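Long-range contacts in leucine aminopeptidase 1 (Caenorhabditis elegans, PDB 2HC9), which removes N-terminal amino acids, preferably leucine, from peptides as a zinc-dependent M17 aminopeptidase, and probably serves as a digestive enzyme: residues Gln367-Arg373 and Asp457-Pro461; Tyr94-Lys98 and Ile127-Cys132. The protein carries 1 engineered substitution. All coordinates share one frame; numbering follows the deposited sequence.

Contact 2 (Y94-K98 with I127-C132) comes first along the chain, in the N-terminal domain, where it joins the ends of helices 90-97 and 120-128 beside the sheet that includes strands 72-77, 108-114 and 145-151. Contact 1 (Q367-R373 with D457-P461) follows in series within the catalytic domain, setting helix 367-371 against the loop that leaves strand 452-457. The centres of contact 1 and contact 2 lie about 20 Å apart and their nearest atoms about 7 Å, without touching. R129 of contact 2 reaches D398 and the backbone of T469, tying the N-terminal domain directly to the catalytic domain, and T469 relays contact 2 to P461 of contact 1. Of the two, contact 1 alone lies near the zinc site.

Contact 1: residues Gln367-Arg373 and Asp457-Pro461; sequences QAWLSGR and DIAAP
D457, at the end of strand 452-457, lays its carboxylate obliquely across the aliphatic start of Q367, OD2 of D457 lying 3.4 Å from CB of Q367; amide and carboxylate planes are turned 64° apart. The carboxylate oxygens are satisfied elsewhere, OD2 by the T364 hydroxyl and OD1 by the L363 backbone N-H, with a weak bond from A459 N besides. At A459 the methyl CB sits 3.7 Å from OE1 of Q367, while about 8 Å separates its side chain from a bound zinc ion. This is the loop that follows strand 452-457 of the catalytic-domain sheet, and helix 367-371 packs against it; A459 brings the loop near the metal site. A460 supplies the polar link: its N-H meets OE1 of Q367 at 2.9 Å, with an N-H...O angle of 163° and the donor tilted somewhat from the carbonyl plane. A bend at chi2 (-83°) turns the Q367 amide toward this loop, and NE2 grips its own segment, donating to OG of S371 at 2.8 Å and to O of G372, also at 2.8 Å. An alanine at Q367 would remove this amide, which would probably leave the buried A460 N-H without its acceptor and the helix end at S371 and G372 less firmly tied to the loop. The A460 methyl CB also meets the R373 side chain, 3.6 Å from NH1, while A368 CB lies over one face of that guanidinium, toward its rim. P461 has no N-H to offer; instead its CA makes a C-H...O contact of 3.1 Å with O of R373, and its CD packs near OE1 of Q367.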
ATOM      1  N   GLN A 367      15.992 -14.360  -3.665  1.00 15.76           N
ATOM      2  CA  GLN A 367      17.311 -14.983  -3.414  1.00 14.67           C
ATOM      3  C   GLN A 367      18.022 -14.427  -2.152  1.00 16.64           C
ATOM      4  O   GLN A 367      18.592 -15.191  -1.391  1.00 14.48           O
ATOM      5  CB  GLN A 367      18.183 -14.936  -4.697  1.00 15.43           C
ATOM      6  CG  GLN A 367      19.676 -15.296  -4.500  1.00 14.88           C
ATOM      7  CD  GLN A 367      20.478 -14.098  -4.003  1.00 17.12           C
ATOM      8  OE1 GLN A 367      20.418 -13.010  -4.589  1.00 17.37           O
ATOM      9  NE2 GLN A 367      21.200 -14.281  -2.904  1.00 15.94           N
ATOM     10  N   ALA A 368      17.955 -13.105  -1.933  1.00 14.09           N
ATOM     11  CA  ALA A 368      18.572 -12.455  -0.762  1.00 15.92           C
ATOM     12  C   ALA A 368      17.983 -12.985   0.566  1.00 18.49           C
ATOM     13  O   ALA A 368      18.663 -12.990   1.601  1.00 17.76           O
ATOM     14  CB  ALA A 368      18.399 -10.946  -0.847  1.00 18.36           C
ATOM     15  N   TRP A 369      16.715 -13.411   0.535  1.00 16.20           N
ATOM     16  CA  TRP A 369      16.083 -13.963   1.757  1.00 18.76           C
ATOM     17  C   TRP A 369      16.517 -15.412   2.027  1.00 20.03           C
ATOM     18  O   TRP A 369      16.316 -15.947   3.121  1.00 19.87           O
ATOM     19  CB  TRP A 369      14.549 -13.843   1.679  1.00 27.29           C
ATOM     20  CG  TRP A 369      14.073 -12.403   1.629  1.00 34.55           C
ATOM     21  CD1 TRP A 369      14.424 -11.442   0.700  1.00 41.05           C
ATOM     22  CD2 TRP A 369      13.156 -11.770   2.523  1.00 35.31           C
ATOM     23  NE1 TRP A 369      13.789 -10.257   0.984  1.00 52.42           N
ATOM     24  CE2 TRP A 369      13.009 -10.431   2.100  1.00 43.03           C
ATOM     25  CE3 TRP A 369      12.448 -12.200   3.634  1.00 40.04           C
ATOM     26  CZ2 TRP A 369      12.167  -9.530   2.750  1.00 43.05           C
ATOM     27  CZ3 TRP A 369      11.620 -11.292   4.296  1.00 43.76           C
ATOM     28  CH2 TRP A 369      11.489  -9.976   3.850  1.00 38.85           C
ATOM     29  N   LEU A 370      17.100 -16.049   1.021  1.00 17.81           N
ATOM     30  CA  LEU A 370      17.597 -17.400   1.172  1.00 15.59           C
ATOM     31  C   LEU A 370      19.086 -17.413   1.541  1.00 17.88           C
ATOM     32  O   LEU A 370      19.490 -18.046   2.531  1.00 18.71           O
ATOM     33  CB  LEU A 370      17.317 -18.207  -0.101  1.00 12.88           C
ATOM     34  CG  LEU A 370      17.527 -19.732  -0.032  1.00 14.69           C
ATOM     35  CD1 LEU A 370      16.639 -20.417  -1.099  1.00 17.20           C
ATOM     36  CD2 LEU A 370      19.014 -20.078  -0.292  1.00 17.02           C
ATOM     37  N   SER A 371      19.914 -16.737   0.734  1.00 17.46           N
ATOM     38  CA  SER A 371      21.370 -16.822   0.886  1.00 17.99           C
ATOM     39  C   SER A 371      22.030 -15.487   1.219  1.00 17.75           C
ATOM     40  O   SER A 371      23.253 -15.417   1.338  1.00 18.30           O
ATOM     41  CB  SER A 371      22.009 -17.432  -0.377  1.00 17.03           C
ATOM     42  OG  SER A 371      21.843 -16.596  -1.520  1.00 19.26           O
ATOM     43  N   GLY A 372      21.230 -14.431   1.388  1.00 14.08           N
ATOM     44  CA  GLY A 372      21.800 -13.121   1.712  1.00 15.47           C
ATOM     45  C   GLY A 372      22.429 -12.465   0.484  1.00 17.75           C
ATOM     46  O   GLY A 372      22.181 -12.884  -0.655  1.00 17.25           O
ATOM     47  N   ARG A 373      23.243 -11.439   0.709  1.00 16.23           N
ATOM     48  CA  ARG A 373      23.677 -10.574  -0.403  1.00 16.04           C
ATOM     49  C   ARG A 373      25.075 -10.884  -0.926  1.00 18.48           C
ATOM     50  O   ARG A 373      25.481 -10.341  -1.953  1.00 18.04           O
ATOM     51  CB  ARG A 373      23.545  -9.091  -0.035  1.00 14.65           C
ATOM     52  CG  ARG A 373      22.098  -8.711   0.285  1.00 19.86           C
ATOM     53  CD  ARG A 373      21.868  -7.219   0.362  1.00 21.65           C
ATOM     54  NE  ARG A 373      20.429  -6.980   0.546  1.00 34.31           N
ATOM     55  CZ  ARG A 373      19.488  -7.131  -0.398  1.00 43.03           C
ATOM     56  NH1 ARG A 373      19.799  -7.475  -1.645  1.00 42.78           N
ATOM     57  NH2 ARG A 373      18.216  -6.921  -0.104  1.00 43.11           N
ATOM     58  N   ASP A 457      21.552 -18.561  -8.651  1.00 15.40           N
ATOM     59  CA  ASP A 457      20.875 -17.254  -8.611  1.00 13.68           C
ATOM     60  C   ASP A 457      21.784 -16.241  -7.906  1.00 15.69           C
ATOM     61  O   ASP A 457      22.131 -16.392  -6.720  1.00 15.13           O
ATOM     62  CB  ASP A 457      19.547 -17.417  -7.842  1.00 14.25           C
ATOM     63  CG  ASP A 457      18.607 -16.202  -7.952  1.00 16.44           C
ATOM     64  OD1 ASP A 457      18.999 -15.074  -8.325  1.00 15.45           O
ATOM     65  OD2 ASP A 457      17.410 -16.393  -7.637  1.00 16.81           O
ATOM     66  N   ILE A 458      22.152 -15.201  -8.646  1.00 15.87           N
ATOM     67  CA  ILE A 458      23.183 -14.264  -8.188  1.00 15.92           C
ATOM     68  C   ILE A 458      22.643 -12.825  -8.110  1.00 16.82           C
ATOM     69  O   ILE A 458      23.418 -11.860  -8.121  1.00 14.97           O
ATOM     70  CB  ILE A 458      24.454 -14.319  -9.094  1.00 12.75           C
ATOM     71  CG1 ILE A 458      24.118 -13.902 -10.551  1.00 14.60           C
ATOM     72  CG2 ILE A 458      25.052 -15.731  -9.074  1.00 15.46           C
ATOM     73  CD1 ILE A 458      25.380 -13.537 -11.410  1.00 15.60           C
ATOM     74  N   ALA A 459      21.321 -12.675  -7.994  1.00 15.13           N
ATOM     75  CA  ALA A 459      20.717 -11.338  -8.038  1.00 16.99           C
ATOM     76  C   ALA A 459      21.419 -10.347  -7.116  1.00 15.76           C
ATOM     77  O   ALA A 459      21.808  -9.253  -7.540  1.00 17.66           O
ATOM     78  CB  ALA A 459      19.227 -11.434  -7.702  1.00 15.25           C
ATOM     79  N   ALA A 460      21.574 -10.704  -5.845  1.00 13.51           N
ATOM     80  CA  ALA A 460      22.194  -9.771  -4.890  1.00 16.03           C
ATOM     81  C   ALA A 460      23.733  -9.751  -4.946  1.00 14.65           C
ATOM     82  O   ALA A 460      24.320  -8.663  -4.915  1.00 14.62           O
ATOM     83  CB  ALA A 460      21.682 -10.029  -3.437  1.00 14.98           C
ATOM     84  N   PRO A 461      24.402 -10.937  -4.953  1.00 16.45           N
ATOM     85  CA  PRO A 461      25.891 -10.862  -4.967  1.00 16.62           C
ATOM     86  C   PRO A 461      26.523 -10.262  -6.211  1.00 17.15           C
ATOM     87  O   PRO A 461      27.716  -9.944  -6.184  1.00 16.68           O
ATOM     88  CB  PRO A 461      26.357 -12.323  -4.818  1.00 18.49           C
ATOM     89  CG  PRO A 461      25.166 -13.162  -5.063  1.00 21.80           C
ATOM     90  CD  PRO A 461      23.921 -12.323  -4.820  1.00 16.67           C
TER

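Contact 2: residues Tyr94-Lys98 and Ile127-Cys132. With SO4 (sulfate ion), chain E.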
ATOM      1  N   TYR A  94      37.564  -5.641  -0.398  1.00 18.68           N
ATOM      2  CA  TYR A  94      36.636  -4.798  -1.139  1.00 21.71           C
ATOM      3  C   TYR A  94      36.007  -3.730  -0.251  1.00 17.39           C
ATOM      4  O   TYR A  94      35.946  -2.568  -0.635  1.00 18.62           O
ATOM      5  CB  TYR A  94      35.545  -5.639  -1.778  1.00 19.49           C
ATOM      6  CG  TYR A  94      34.632  -4.849  -2.707  1.00 19.18           C
ATOM      7  CD1 TYR A  94      34.958  -4.684  -4.052  1.00 18.10           C
ATOM      8  CD2 TYR A  94      33.450  -4.272  -2.238  1.00 19.58           C
ATOM      9  CE1 TYR A  94      34.106  -4.002  -4.927  1.00 22.17           C
ATOM     10  CE2 TYR A  94      32.594  -3.546  -3.098  1.00 22.44           C
ATOM     11  CZ  TYR A  94      32.922  -3.430  -4.438  1.00 23.72           C
ATOM     12  OH  TYR A  94      32.077  -2.747  -5.301  1.00 23.23           O
ATOM     13  N   LYS A  95      35.549  -4.121   0.937  1.00 18.35           N
ATOM     14  CA  LYS A  95      34.914  -3.161   1.853  1.00 19.13           C
ATOM     15  C   LYS A  95      35.803  -1.951   2.183  1.00 19.60           C
ATOM     16  O   LYS A  95      35.333  -0.808   2.251  1.00 17.51           O
ATOM     17  CB  LYS A  95      34.520  -3.879   3.156  1.00 23.69           C
ATOM     18  CG  LYS A  95      33.828  -2.971   4.166  1.00 28.13           C
ATOM     19  CD  LYS A  95      33.446  -3.682   5.435  1.00 34.35           C
ATOM     20  CE  LYS A  95      34.674  -4.054   6.253  1.00 45.13           C
ATOM     21  NZ  LYS A  95      34.865  -5.533   6.229  1.00 48.75           N
ATOM     22  N   GLU A  96      37.088  -2.212   2.413  1.00 18.32           N
ATOM     23  CA  GLU A  96      38.026  -1.167   2.817  1.00 19.28           C
ATOM     24  C   GLU A  96      38.555  -0.372   1.628  1.00 18.21           C
ATOM     25  O   GLU A  96      38.862   0.814   1.750  1.00 18.92           O
ATOM     26  CB  GLU A  96      39.218  -1.779   3.585  1.00 20.36           C
ATOM     27  CG  GLU A  96      38.836  -2.484   4.905  1.00 23.96           C
ATOM     28  CD  GLU A  96      38.098  -1.602   5.922  1.00 27.65           C
ATOM     29  OE1 GLU A  96      38.072  -0.370   5.792  1.00 25.02           O
ATOM     30  OE2 GLU A  96      37.560  -2.173   6.898  1.00 38.59           O
ATOM     31  N   LEU A  97      38.659  -1.035   0.481  1.00 18.11           N
ATOM     32  CA  LEU A  97      39.295  -0.429  -0.692  1.00 19.65           C
ATOM     33  C   LEU A  97      38.304   0.375  -1.551  1.00 19.80           C
ATOM     34  O   LEU A  97      38.637   1.439  -2.067  1.00 19.17           O
ATOM     35  CB  LEU A  97      39.992  -1.503  -1.532  1.00 20.11           C
ATOM     36  CG  LEU A  97      40.688  -1.088  -2.851  1.00 17.26           C
ATOM     37  CD1 LEU A  97      41.769  -0.013  -2.626  1.00 16.82           C
ATOM     38  CD2 LEU A  97      41.256  -2.311  -3.588  1.00 19.32           C
ATOM     39  N   LYS A  98      37.090  -0.145  -1.725  1.00 18.36           N
ATOM     40  CA  LYS A  98      36.121   0.503  -2.623  1.00 20.23           C
ATOM     41  C   LYS A  98      35.924   1.991  -2.342  1.00 19.84           C
ATOM     42  O   LYS A  98      35.815   2.769  -3.291  1.00 25.10           O
ATOM     43  CB  LYS A  98      34.776  -0.269  -2.637  1.00 19.61           C
ATOM     44  CG  LYS A  98      33.767   0.187  -3.673  1.00 24.56           C
ATOM     45  CD  LYS A  98      34.287  -0.040  -5.093  1.00 23.75           C
ATOM     46  CE  LYS A  98      33.352   0.596  -6.116  1.00 24.34           C
ATOM     47  NZ  LYS A  98      33.640   2.030  -6.199  1.00 22.15           N
ATOM     48  N   ILE A 127      40.511  -6.750  -5.401  1.00 17.77           N
ATOM     49  CA  ILE A 127      41.136  -5.451  -5.772  1.00 15.44           C
ATOM     50  C   ILE A 127      40.686  -5.004  -7.167  1.00 15.88           C
ATOM     51  O   ILE A 127      40.323  -3.834  -7.381  1.00 17.31           O
ATOM     52  CB  ILE A 127      42.694  -5.528  -5.714  1.00 17.17           C
ATOM     53  CG1 ILE A 127      43.194  -5.760  -4.280  1.00 17.97           C
ATOM     54  CG2 ILE A 127      43.343  -4.271  -6.318  1.00 19.05           C
ATOM     55  CD1 ILE A 127      44.689  -6.185  -4.193  1.00 18.55           C
ATOM     56  N   ALA A 128      40.712  -5.940  -8.119  1.00 16.12           N
ATOM     57  CA  ALA A 128      40.292  -5.664  -9.489  1.00 14.59           C
ATOM     58  C   ALA A 128      38.886  -5.065  -9.553  1.00 17.43           C
ATOM     59  O   ALA A 128      38.646  -4.136 -10.323  1.00 18.56           O
ATOM     60  CB  ALA A 128      40.363  -6.951 -10.332  1.00 18.20           C
ATOM     61  N   ARG A 129      37.968  -5.572  -8.723  1.00 15.59           N
ATOM     62  CA  ARG A 129      36.543  -5.134  -8.756  1.00 19.68           C
ATOM     63  C   ARG A 129      36.407  -3.639  -8.458  1.00 19.22           C
ATOM     64  O   ARG A 129      35.385  -3.034  -8.803  1.00 18.03           O
ATOM     65  CB  ARG A 129      35.656  -5.872  -7.707  1.00 19.79           C
ATOM     66  CG  ARG A 129      35.707  -7.402  -7.680  1.00 27.81           C
ATOM     67  CD  ARG A 129      34.883  -8.024  -6.504  1.00 28.55           C
ATOM     68  NE  ARG A 129      35.256  -9.429  -6.207  1.00 23.69           N
ATOM     69  CZ  ARG A 129      34.968 -10.458  -7.015  1.00 27.61           C
ATOM     70  NH1 ARG A 129      35.342 -11.703  -6.695  1.00 28.54           N
ATOM     71  NH2 ARG A 129      34.311 -10.248  -8.158  1.00 17.76           N
ATOM     72  N   THR A 130      37.387  -3.050  -7.762  1.00 15.84           N
ATOM     73  CA  THR A 130      37.261  -1.652  -7.338  1.00 16.49           C
ATOM     74  C   THR A 130      37.699  -0.684  -8.437  1.00 17.48           C
ATOM     75  O   THR A 130      37.591   0.522  -8.263  1.00 17.64           O
ATOM     76  CB  THR A 130      38.100  -1.337  -6.072  1.00 19.15           C
ATOM     77  OG1 THR A 130      39.502  -1.415  -6.395  1.00 17.19           O
ATOM     78  CG2 THR A 130      37.716  -2.290  -4.887  1.00 18.34           C
ATOM     79  N   PHE A 131      38.232  -1.212  -9.546  1.00 17.12           N
ATOM     80  CA  PHE A 131      38.610  -0.373 -10.688  1.00 18.46           C
ATOM     81  C   PHE A 131      37.506  -0.365 -11.731  1.00 15.00           C
ATOM     82  O   PHE A 131      37.524  -1.149 -12.694  1.00 16.36           O
ATOM     83  CB  PHE A 131      40.002  -0.747 -11.234  1.00 16.55           C
ATOM     84  CG  PHE A 131      41.103  -0.321 -10.286  1.00 15.83           C
ATOM     85  CD1 PHE A 131      41.512   1.004 -10.244  1.00 19.55           C
ATOM     86  CD2 PHE A 131      41.599  -1.204  -9.355  1.00 18.49           C
ATOM     87  CE1 PHE A 131      42.468   1.428  -9.323  1.00 20.14           C
ATOM     88  CE2 PHE A 131      42.562  -0.798  -8.423  1.00 16.40           C
ATOM     89  CZ  PHE A 131      42.994   0.513  -8.409  1.00 19.19           C
ATOM     90  N   CYS A 132      36.491   0.463 -11.474  1.00 14.46           N
ATOM     91  CA  CYS A 132      35.262   0.407 -12.285  1.00 15.97           C
ATOM     92  C   CYS A 132      35.548   1.042 -13.642  1.00 17.86           C
ATOM     93  O   CYS A 132      35.911   2.217 -13.720  1.00 17.58           O
ATOM     94  CB  CYS A 132      34.123   1.163 -11.570  1.00 16.65           C
ATOM     95  SG  CYS A 132      33.860   0.584  -9.882  1.00 21.42           S
TER
HETATM   96  S   SO4 E 901      32.813   4.787  -8.223  1.00 38.58           S
HETATM   97  O1  SO4 E 901      34.171   4.356  -7.877  1.00 41.26           O
HETATM   98  O2  SO4 E 901      32.786   5.315  -9.589  1.00 38.74           O
HETATM   99  O3  SO4 E 901      31.914   3.625  -8.078  1.00 29.74           O
HETATM  100  O4  SO4 E 901      32.345   5.863  -7.349  1.00 39.62           O
HETATM  101  O   HOH W   1      32.697  -3.222  -7.872  1.00 21.94           O
HETATM  102  O   HOH W   2      36.501   2.174  -6.446  1.00 20.39           O
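T130 is the hub of direct contact, wedged between Y94 and L97 of the other segment. Its methyl CG2 lies 3.7 Å from CD1 of the Y94 ring, and its OG1 comes within 3.4 Å of CD2 of L97, the threonine and leucine side chains crossing at about a right angle. The same leucine methyl, CD2 of L97, rests on I127, 4.0 Å from CG2. Beside T130, CB of R129 approaches CE1 of Y94 at 3.7 Å, and these two side chains likewise cross at about a right angle. K98 runs past T130 in the opposite direction, and its CE passes near SG of C132.

Two helices of the N-terminal domain of the M17 fold pack here near their C-terminal ends: helix 90-97 meets helix 120-128, and A128 to F131 form a type I beta turn. Behind L97 and I127 stands F111 of strand 108-114, touched by both side chains, so the pair faces the sheet.

The second shell fixes the threonine. With chi1 of T130 at 68°, its OG1 lies between the backbone N and the carbonyl carbon, from where OG1 of T130 donates to O of I127 at 2.7 Å, in the carbonyl plane; T130 N reaches the same oxygen. Water 1, lying in the plane of the Y94 ring at its edge, accepts from the phenol OH of Y94 at 2.7 Å and donates to O of R129. Water 2 links NZ of K98 to O of T130. Farther out, NH1 of R129 forms a salt bridge with D398 and NH2 bonds the backbone O of T469, and NZ of K98 donates to O3 of a sulfate ion, probably from the crystallisation liquor, which R467 also binds.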